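Local coordinates for amino acid ABC transporter, periplasmic amino acid-binding protein (Brucella ovis, PDB 4Z9N) that serves as the periplasmic solute-binding protein of an ABC transporter, holds glutathione in its pocket and probably delivers its ligand to the membrane-embedded transporter, at residues Asn237-Gly242 / Asn313-Lys318; Leu99-Ala104 / Thr216-Asp221; Gln112-Asn117 / Leu145-Tyr150. All blocks are in the same frame, centred on the assembly; numbering follows the deposited sequence.

The three contacts are spread over a two-lobed periplasmic binding protein, their centres 26 to 31 Å apart and none touching another. Along the chain, contact 2 opens first at 99-104; contact 3 lies inside the loop that contact 2 closes at 216-221; contact 1 follows, its first segment on helix 222-240, directly after strand 211-218. Contacts 2 and 3 use the two ends of strand 101-117, the long strand that runs from one lobe to the other, as the hinge strands of such proteins do, with glutathione bound between the lobes. Contact 1 ties a late loop, after helix 292-299, to the first lobe. All three touch the second subunit, so each also takes part in the subunit interface.

Contact 1 of 3, residues Asn237-Gly242 / Asn313-Lys318; sequences NAEEYG and NAQWNK
Glu240 OE1 is gripped from several directions at once. The indole NE1 of Trp316 donates to Glu240 OE1 over 3.0 Å, a nearly straight bond that leaves in the plane of the ring but meets the carboxylate steeply from above, 75° out of its plane. A water also donates to Glu240 OE1 at 2.7 Å, and Lys210 of the second subunit adds a salt bridge to the same oxygen, so a lysine charge probably offsets that of the carboxylate at this subunit boundary. The water's other hydrogen goes to Gln315 OE1, again at 2.7 Å, which links the two sites of the contact.

One residue back on the helix, Glu239 OE1 accepts from Gln315 NE2 at 3.0 Å. The bond is almost linear, 177° at the hydrogen, and lies in the amide plane, while amide and carboxylate planes stand nearly perpendicular as the two side chains run antiparallel alongside each other. Glu239 OE2 is held separately by a salt bridge to Arg310, and Gln315 NE2 also donates to the backbone oxygen of Leu236.

Both glutamates sit at the C-terminal end of helix 222-240, which closes in a Schellman motif with Gly242, at positive phi, as the C-prime residue. Each glutamate has CG anti to its backbone N (chi1 -173° in Glu240), which starts the chain outward, and the extended chain beyond it brings the carboxylate to the 313-318 loop.

Asn317 belongs to the exposed margin. Its CB lies 3.7 Å above the plane of the Trp316 ring, over the centre, and a second water bridges the helix end to its amide, donating to Glu240 O at 2.9 Å and accepting from Asn317 ND2 at 3.1 Å.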
loop_
_atom_site.group_PDB
_atom_site.type_symbol
_atom_site.label_atom_id
_atom_site.label_comp_id
_atom_site.label_asym_id
_atom_site.label_seq_id
_atom_site.Cartn_x
_atom_site.Cartn_y
_atom_site.Cartn_z
ATOM N N ASN D 237 7.117 4.942 9.893
ATOM C CA ASN D 237 7.734 4.181 10.981
ATOM C C ASN D 237 8.147 5.097 12.135
ATOM O O ASN D 237 7.940 4.752 13.303
ATOM C CB ASN D 237 8.947 3.376 10.480
ATOM C CG ASN D 237 8.562 2.007 9.936
ATOM O OD1 ASN D 237 8.356 1.059 10.694
ATOM N ND2 ASN D 237 8.453 1.901 8.613
ATOM N N ALA D 238 8.716 6.253 11.805
ATOM C CA ALA D 238 9.161 7.195 12.829
ATOM C C ALA D 238 7.987 7.640 13.689
ATOM O O ALA D 238 8.093 7.675 14.919
ATOM C CB ALA D 238 9.849 8.398 12.203
ATOM N N GLU D 239 6.854 7.945 13.065
ATOM C CA GLU D 239 5.705 8.346 13.874
ATOM C C GLU D 239 5.274 7.182 14.765
ATOM O O GLU D 239 5.047 7.364 15.966
ATOM C CB GLU D 239 4.516 8.822 13.032
ATOM C CG GLU D 239 3.401 9.355 13.941
ATOM C CD GLU D 239 2.095 9.662 13.244
ATOM O OE1 GLU D 239 1.895 9.245 12.076
ATOM O OE2 GLU D 239 1.260 10.349 13.883
ATOM N N GLU D 240 5.188 5.986 14.190
ATOM C CA GLU D 240 4.786 4.805 14.964
ATOM C C GLU D 240 5.693 4.578 16.186
ATOM O O GLU D 240 5.231 4.136 17.255
ATOM C CB GLU D 240 4.783 3.548 14.076
ATOM C CG GLU D 240 4.198 2.324 14.797
ATOM C CD GLU D 240 4.315 1.033 13.994
ATOM O OE1 GLU D 240 4.342 1.104 12.750
ATOM O OE2 GLU D 240 4.394 -0.047 14.626
ATOM N N TYR D 241 6.977 4.905 16.045
ATOM C CA TYR D 241 7.935 4.676 17.119
ATOM C C TYR D 241 8.152 5.914 18.003
ATOM O O TYR D 241 9.011 5.904 18.873
ATOM C CB TYR D 241 9.283 4.209 16.554
ATOM C CG TYR D 241 9.260 2.921 15.741
ATOM C CD1 TYR D 241 8.221 2.011 15.849
ATOM C CD2 TYR D 241 10.301 2.616 14.873
ATOM C CE1 TYR D 241 8.223 0.828 15.107
ATOM C CE2 TYR D 241 10.308 1.442 14.134
ATOM C CZ TYR D 241 9.267 0.551 14.254
ATOM O OH TYR D 241 9.277 -0.617 13.510
ATOM N N GLY D 242 7.356 6.959 17.803
ATOM C CA GLY D 242 7.438 8.150 18.637
ATOM C C GLY D 242 8.701 8.976 18.431
ATOM O O GLY D 242 9.159 9.672 19.351
ATOM N N ASN D 313 -6.051 8.473 7.455
ATOM C CA ASN D 313 -4.611 8.677 7.449
ATOM C C ASN D 313 -4.015 8.605 8.839
ATOM O O ASN D 313 -2.848 8.939 9.037
ATOM C CB ASN D 313 -4.287 9.994 6.763
ATOM C CG ASN D 313 -4.709 9.964 5.316
ATOM O OD1 ASN D 313 -4.145 9.202 4.529
ATOM N ND2 ASN D 313 -5.768 10.695 4.980
ATOM N N ALA D 314 -4.806 8.129 9.796
ATOM C CA ALA D 314 -4.239 7.738 11.074
ATOM C C ALA D 314 -3.355 6.516 10.851
ATOM O O ALA D 314 -3.489 5.805 9.857
ATOM C CB ALA D 314 -5.336 7.426 12.115
ATOM N N GLN D 315 -2.432 6.300 11.775
ATOM C CA GLN D 315 -1.639 5.078 11.800
ATOM C C GLN D 315 -2.529 3.841 11.792
ATOM O O GLN D 315 -3.636 3.843 12.340
ATOM C CB GLN D 315 -0.751 5.073 13.044
ATOM C CG GLN D 315 0.487 5.979 12.964
ATOM C CD GLN D 315 1.590 5.426 12.082
ATOM O OE1 GLN D 315 1.718 4.210 11.921
ATOM N NE2 GLN D 315 2.422 6.313 11.546
ATOM N N TRP D 316 -2.005 2.774 11.201
ATOM C CA TRP D 316 -2.695 1.491 11.097
ATOM C C TRP D 316 -3.123 0.944 12.462
ATOM O O TRP D 316 -4.177 0.312 12.583
ATOM C CB TRP D 316 -1.776 0.485 10.374
ATOM C CG TRP D 316 -0.548 0.153 11.187
ATOM C CD1 TRP D 316 0.604 0.890 11.305
ATOM C CD2 TRP D 316 -0.376 -1.003 12.007
ATOM N NE1 TRP D 316 1.489 0.243 12.158
ATOM C CE2 TRP D 316 0.907 -0.919 12.598
ATOM C CE3 TRP D 316 -1.184 -2.114 12.297
ATOM C CZ2 TRP D 316 1.404 -1.908 13.463
ATOM C CZ3 TRP D 316 -0.691 -3.096 13.157
ATOM C CH2 TRP D 316 0.588 -2.978 13.738
ATOM N N ASN D 317 -2.323 1.193 13.495
ATOM C CA ASN D 317 -2.639 0.663 14.818
ATOM C C ASN D 317 -3.359 1.698 15.672
ATOM O O ASN D 317 -3.461 1.544 16.894
ATOM C CB ASN D 317 -1.369 0.174 15.534
ATOM C CG ASN D 317 -0.328 1.260 15.704
ATOM O OD1 ASN D 317 -0.457 2.361 15.172
ATOM N ND2 ASN D 317 0.725 0.948 16.458
ATOM N N LYS D 318 -3.852 2.751 15.026
ATOM C CA LYS D 318 -4.694 3.749 15.677
ATOM C C LYS D 318 -5.976 3.957 14.868
ATOM O O LYS D 318 -6.596 5.015 14.945
ATOM C CB LYS D 318 -3.957 5.087 15.823
ATOM C CG LYS D 318 -2.648 5.012 16.601
ATOM C CD LYS D 318 -2.850 4.540 18.021
ATOM C CE LYS D 318 -1.546 4.604 18.791
ATOM N NZ LYS D 318 -1.080 6.012 18.892
HETATM O O HOH W 1 3.602 2.703 10.645
HETATM O O HOH W 2 2.631 2.980 17.877
#

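Contact 2 of 3, residues Leu99-Ala104 / Thr216-Asp221; sequences LGLDFA and TVRQGD. With NA (sodium ion), chain K.
Strands 101-104 and 216-218 run antiparallel, their axes 4.5 Å apart at closest and their directions 137° apart. Asp102 and Val217 form the hydrogen-bonded pair, Asp102 N to Val217 O at 2.8 Å and Val217 N to Asp102 O at 2.9 Å, between the non-hydrogen-bonded pairs Leu101 with Arg218 and Phe103 with Thr216. Past the strand, Gln219 N donates to Gly100 O at 2.8 Å.

On one face Phe103 and Thr216 extend alongside each other in the same direction; Thr216 OG1 comes within 3.2 Å of Phe103 CE2 while bonding to Gly214 O. Beside them, Leu101 CD1 meets Thr216 CG2 at 3.9 Å. On the opposite face Asp102 CB packs against Val217 CG2. Asp102 CG lies on the side of its backbone N (chi1 -83°), and the Gln219 side chain crosses it from the loop beyond the strand, Gln219 CG 3.4 Å from Asp102 OD2.

Leu101 O, at 2.6 Å, Asp102 OD1 and the side-chain amide of Gln219 all bind a sodium ion; Asp96, through backbone and side chain, and Asp226 of the second subunit complete the site. Three carboxylates thus gather round one cation, whose single charge would partly offset their repulsion where the subunits meet.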
loop_
_atom_site.group_PDB
_atom_site.type_symbol
_atom_site.label_atom_id
_atom_site.label_comp_id
_atom_site.label_asym_id
_atom_site.label_seq_id
_atom_site.Cartn_x
_atom_site.Cartn_y
_atom_site.Cartn_z
ATOM N N LEU D 99 0.968 5.513 -18.819
ATOM C CA LEU D 99 1.741 6.761 -18.842
ATOM C C LEU D 99 3.245 6.569 -18.647
ATOM O O LEU D 99 3.999 7.541 -18.679
ATOM C CB LEU D 99 1.209 7.716 -17.767
ATOM C CG LEU D 99 -0.248 8.152 -17.911
ATOM C CD1 LEU D 99 -0.634 9.046 -16.739
ATOM C CD2 LEU D 99 -0.467 8.873 -19.241
ATOM N N GLY D 100 3.684 5.326 -18.459
ATOM C CA GLY D 100 5.082 5.066 -18.169
ATOM C C GLY D 100 5.464 5.538 -16.772
ATOM O O GLY D 100 6.628 5.893 -16.517
ATOM N N LEU D 101 4.487 5.533 -15.874
ATOM C CA LEU D 101 4.696 6.006 -14.505
ATOM C C LEU D 101 4.440 4.908 -13.470
ATOM O O LEU D 101 3.701 3.950 -13.720
ATOM C CB LEU D 101 3.796 7.210 -14.207
ATOM C CG LEU D 101 3.919 8.427 -15.140
ATOM C CD1 LEU D 101 2.989 9.544 -14.676
ATOM C CD2 LEU D 101 5.372 8.923 -15.258
ATOM N N ASP D 102 5.064 5.062 -12.308
ATOM C CA ASP D 102 4.812 4.191 -11.160
ATOM C C ASP D 102 4.493 5.059 -9.940
ATOM O O ASP D 102 4.690 6.281 -9.945
ATOM C CB ASP D 102 6.029 3.307 -10.841
ATOM C CG ASP D 102 6.101 2.044 -11.686
ATOM O OD1 ASP D 102 5.057 1.520 -12.119
ATOM O OD2 ASP D 102 7.232 1.573 -11.912
ATOM N N PHE D 103 4.042 4.416 -8.878
ATOM C CA PHE D 103 3.696 5.121 -7.646
ATOM C C PHE D 103 4.456 4.481 -6.503
ATOM O O PHE D 103 4.447 3.259 -6.360
ATOM C CB PHE D 103 2.185 5.077 -7.408
ATOM C CG PHE D 103 1.401 5.794 -8.466
ATOM C CD1 PHE D 103 1.048 5.152 -9.654
ATOM C CD2 PHE D 103 1.038 7.119 -8.291
ATOM C CE1 PHE D 103 0.345 5.837 -10.640
ATOM C CE2 PHE D 103 0.333 7.794 -9.273
ATOM C CZ PHE D 103 -0.004 7.165 -10.436
ATOM N N ALA D 104 5.121 5.304 -5.703
ATOM C CA ALA D 104 6.023 4.793 -4.683
ATOM C C ALA D 104 5.320 4.634 -3.333
ATOM O O ALA D 104 5.880 4.068 -2.396
ATOM C CB ALA D 104 7.223 5.698 -4.555
ATOM N N THR D 216 4.529 10.015 -7.184
ATOM C CA THR D 216 4.515 9.565 -8.573
ATOM C C THR D 216 5.891 9.707 -9.212
ATOM O O THR D 216 6.494 10.761 -9.122
ATOM C CB THR D 216 3.460 10.359 -9.356
ATOM O OG1 THR D 216 2.226 10.306 -8.624
ATOM C CG2 THR D 216 3.249 9.776 -10.755
ATOM N N VAL D 217 6.400 8.627 -9.803
ATOM C CA VAL D 217 7.715 8.621 -10.445
ATOM C C VAL D 217 7.609 7.967 -11.821
ATOM O O VAL D 217 6.597 7.341 -12.147
ATOM C CB VAL D 217 8.786 7.884 -9.600
ATOM C CG1 VAL D 217 9.090 8.630 -8.290
ATOM C CG2 VAL D 217 8.351 6.447 -9.315
ATOM N N ARG D 218 8.661 8.101 -12.618
ATOM C CA ARG D 218 8.732 7.395 -13.898
ATOM C C ARG D 218 8.985 5.907 -13.653
ATOM O O ARG D 218 9.678 5.543 -12.710
ATOM C CB ARG D 218 9.838 7.985 -14.785
ATOM C CG ARG D 218 9.555 9.400 -15.252
ATOM C CD ARG D 218 10.668 9.930 -16.154
ATOM N NE ARG D 218 11.930 10.086 -15.447
ATOM C CZ ARG D 218 12.264 11.161 -14.741
ATOM N NH1 ARG D 218 11.423 12.179 -14.631
ATOM N NH2 ARG D 218 13.434 11.207 -14.124
ATOM N N GLN D 219 8.415 5.051 -14.502
ATOM C CA GLN D 219 8.828 3.644 -14.579
ATOM C C GLN D 219 10.289 3.513 -15.008
ATOM O O GLN D 219 10.878 4.452 -15.541
ATOM C CB GLN D 219 7.937 2.871 -15.564
ATOM C CG GLN D 219 6.518 2.687 -15.063
ATOM C CD GLN D 219 5.620 1.914 -16.022
ATOM O OE1 GLN D 219 4.519 1.480 -15.645
ATOM N NE2 GLN D 219 6.079 1.740 -17.263
ATOM N N GLY D 220 10.883 2.344 -14.771
ATOM C CA GLY D 220 12.213 2.045 -15.276
ATOM C C GLY D 220 13.398 2.532 -14.453
ATOM O O GLY D 220 14.534 2.518 -14.923
ATOM N N ASP D 221 13.143 2.969 -13.224
ATOM C CA ASP D 221 14.229 3.361 -12.334
ATOM C C ASP D 221 13.877 2.912 -10.915
ATOM O O ASP D 221 13.344 3.690 -10.117
ATOM C CB ASP D 221 14.469 4.878 -12.405
ATOM C CG ASP D 221 15.739 5.311 -11.704
ATOM O OD1 ASP D 221 16.271 4.540 -10.866
ATOM O OD2 ASP D 221 16.213 6.440 -11.985
HETATM NA NA NA K . 3.199 1.437 -13.553
HETATM O O HOH W 3 9.801 -0.128 -13.353
#

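Contact 3 of 3, residues Gln112-Asn117 / Leu145-Tyr150; sequences QGFMIN and LNMADY
Gln112 and Asn146 make the tight end of this contact. Asn146 ND2 donates to Gln112 OE1 at 3.0 Å, approaching almost in line with the carbonyl (168° at the oxygen) and within its own amide plane, although the two amides are not coplanar. The same oxygen lies equally close, 3.0 Å, to Asn146 CB. With CG anti to the backbone N (chi1 177°) and the chain extended, Gln112 reaches straight to the helix, while its NE2 is held by Thr182 OG1 of an adjacent strand and by Thr143 O. Asn146 OD1 turns to Arg328 of the second subunit.

Strand 112-117 belongs to the central sheet of the second lobe, and helix 142-153 passes over one face of it, as in an alpha/beta layer, the segments running 78° apart with their axes 10.0 Å from each other at closest.

Elsewhere the fit is wider and apolar. Met147 SD sits at the edge of the Phe114 ring, 4.0 Å from CE2, a Met-aromatic contact backed by Ile135. At the partly exposed side Tyr150 comes no nearer than 4.2 Å, from its CD2 to Phe114 CE1, and the rings meet at a slant, centroids 5.9 Å apart.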
loop_
_atom_site.group_PDB
_atom_site.type_symbol
_atom_site.label_atom_id
_atom_site.label_comp_id
_atom_site.label_asym_id
_atom_site.label_seq_id
_atom_site.Cartn_x
_atom_site.Cartn_y
_atom_site.Cartn_z
ATOM N N GLN D 112 -13.619 11.943 -3.212
ATOM C CA GLN D 112 -14.246 13.131 -3.815
ATOM C C GLN D 112 -15.510 13.560 -3.082
ATOM O O GLN D 112 -16.329 12.717 -2.697
ATOM C CB GLN D 112 -14.573 12.853 -5.282
ATOM C CG GLN D 112 -15.284 13.977 -6.015
ATOM C CD GLN D 112 -15.329 13.717 -7.507
ATOM O OE1 GLN D 112 -14.644 12.822 -8.010
ATOM N NE2 GLN D 112 -16.138 14.495 -8.233
ATOM N N GLY D 113 -15.673 14.872 -2.901
ATOM C CA GLY D 113 -16.855 15.413 -2.261
ATOM C C GLY D 113 -17.368 16.658 -2.961
ATOM O O GLY D 113 -16.856 17.048 -4.025
ATOM N N PHE D 114 -18.398 17.257 -2.374
ATOM C CA PHE D 114 -19.063 18.447 -2.908
ATOM C C PHE D 114 -19.171 19.536 -1.851
ATOM O O PHE D 114 -19.433 19.248 -0.689
ATOM C CB PHE D 114 -20.468 18.106 -3.413
ATOM C CG PHE D 114 -20.478 17.150 -4.553
ATOM C CD1 PHE D 114 -20.483 15.777 -4.321
ATOM C CD2 PHE D 114 -20.446 17.618 -5.857
ATOM C CE1 PHE D 114 -20.481 14.890 -5.373
ATOM C CE2 PHE D 114 -20.440 16.737 -6.926
ATOM C CZ PHE D 114 -20.458 15.368 -6.679
ATOM N N MET D 115 -18.984 20.784 -2.261
ATOM C CA MET D 115 -19.102 21.921 -1.343
ATOM C C MET D 115 -20.117 22.928 -1.874
ATOM O O MET D 115 -20.161 23.184 -3.083
ATOM C CB MET D 115 -17.739 22.580 -1.146
ATOM C CG MET D 115 -17.718 23.708 -0.113
ATOM S SD MET D 115 -16.020 24.167 0.317
ATOM C CE MET D 115 -15.459 24.891 -1.225
ATOM N N ILE D 116 -20.927 23.486 -0.974
ATOM C CA ILE D 116 -21.898 24.518 -1.328
ATOM C C ILE D 116 -21.794 25.693 -0.376
ATOM O O ILE D 116 -21.257 25.575 0.727
ATOM C CB ILE D 116 -23.345 23.990 -1.311
ATOM C CG1 ILE D 116 -23.689 23.444 0.080
ATOM C CG2 ILE D 116 -23.568 22.948 -2.396
ATOM C CD1 ILE D 116 -25.161 23.349 0.366
ATOM N N ASN D 117 -22.339 26.825 -0.800
ATOM C CA ASN D 117 -22.536 27.948 0.098
ATOM C C ASN D 117 -23.885 27.744 0.759
ATOM O O ASN D 117 -24.923 27.900 0.115
ATOM C CB ASN D 117 -22.476 29.277 -0.657
ATOM C CG ASN D 117 -22.570 30.473 0.271
ATOM O OD1 ASN D 117 -23.399 30.500 1.178
ATOM N ND2 ASN D 117 -21.691 31.447 0.075
ATOM N N LEU D 145 -14.526 12.871 -14.156
ATOM C CA LEU D 145 -15.109 11.596 -14.579
ATOM C C LEU D 145 -16.022 11.017 -13.500
ATOM O O LEU D 145 -17.098 10.495 -13.803
ATOM C CB LEU D 145 -14.003 10.584 -14.925
ATOM C CG LEU D 145 -12.964 11.079 -15.947
ATOM C CD1 LEU D 145 -11.878 10.035 -16.207
ATOM C CD2 LEU D 145 -13.653 11.481 -17.252
ATOM N N ASN D 146 -15.582 11.081 -12.243
ATOM C CA ASN D 146 -16.384 10.520 -11.152
ATOM C C ASN D 146 -17.713 11.256 -11.009
ATOM O O ASN D 146 -18.723 10.631 -10.675
ATOM C CB ASN D 146 -15.665 10.591 -9.810
ATOM C CG ASN D 146 -14.395 9.767 -9.768
ATOM O OD1 ASN D 146 -14.282 8.732 -10.417
ATOM N ND2 ASN D 146 -13.423 10.234 -8.992
ATOM N N MET D 147 -17.712 12.578 -11.209
ATOM C CA MET D 147 -18.957 13.329 -11.043
ATOM C C MET D 147 -19.975 12.890 -12.085
ATOM O O MET D 147 -21.139 12.685 -11.770
ATOM C CB MET D 147 -18.745 14.831 -11.144
ATOM C CG MET D 147 -20.068 15.588 -11.097
ATOM S SD MET D 147 -19.869 17.352 -10.811
ATOM C CE MET D 147 -18.834 17.826 -12.198
ATOM N N ALA D 148 -19.535 12.746 -13.326
ATOM C CA ALA D 148 -20.429 12.259 -14.363
ATOM C C ALA D 148 -21.026 10.914 -13.929
ATOM O O ALA D 148 -22.241 10.700 -14.034
ATOM C CB ALA D 148 -19.694 12.135 -15.694
ATOM N N ASP D 149 -20.171 10.011 -13.438
ATOM C CA ASP D 149 -20.626 8.683 -13.010
ATOM C C ASP D 149 -21.715 8.793 -11.949
ATOM O O ASP D 149 -22.736 8.089 -11.988
ATOM C CB ASP D 149 -19.478 7.857 -12.420
ATOM C CG ASP D 149 -18.478 7.378 -13.453
ATOM O OD1 ASP D 149 -18.776 7.401 -14.666
ATOM O OD2 ASP D 149 -17.380 6.954 -13.021
ATOM N N TYR D 150 -21.464 9.652 -10.968
ATOM C CA TYR D 150 -22.343 9.774 -9.807
ATOM C C TYR D 150 -23.715 10.329 -10.194
ATOM O O TYR D 150 -24.748 9.869 -9.704
ATOM C CB TYR D 150 -21.677 10.668 -8.755
ATOM C CG TYR D 150 -22.442 10.840 -7.462
ATOM C CD1 TYR D 150 -22.564 9.793 -6.558
ATOM C CD2 TYR D 150 -23.007 12.068 -7.129
ATOM C CE1 TYR D 150 -23.254 9.953 -5.359
ATOM C CE2 TYR D 150 -23.689 12.244 -5.927
ATOM C CZ TYR D 150 -23.807 11.183 -5.048
ATOM O OH TYR D 150 -24.485 11.352 -3.860
#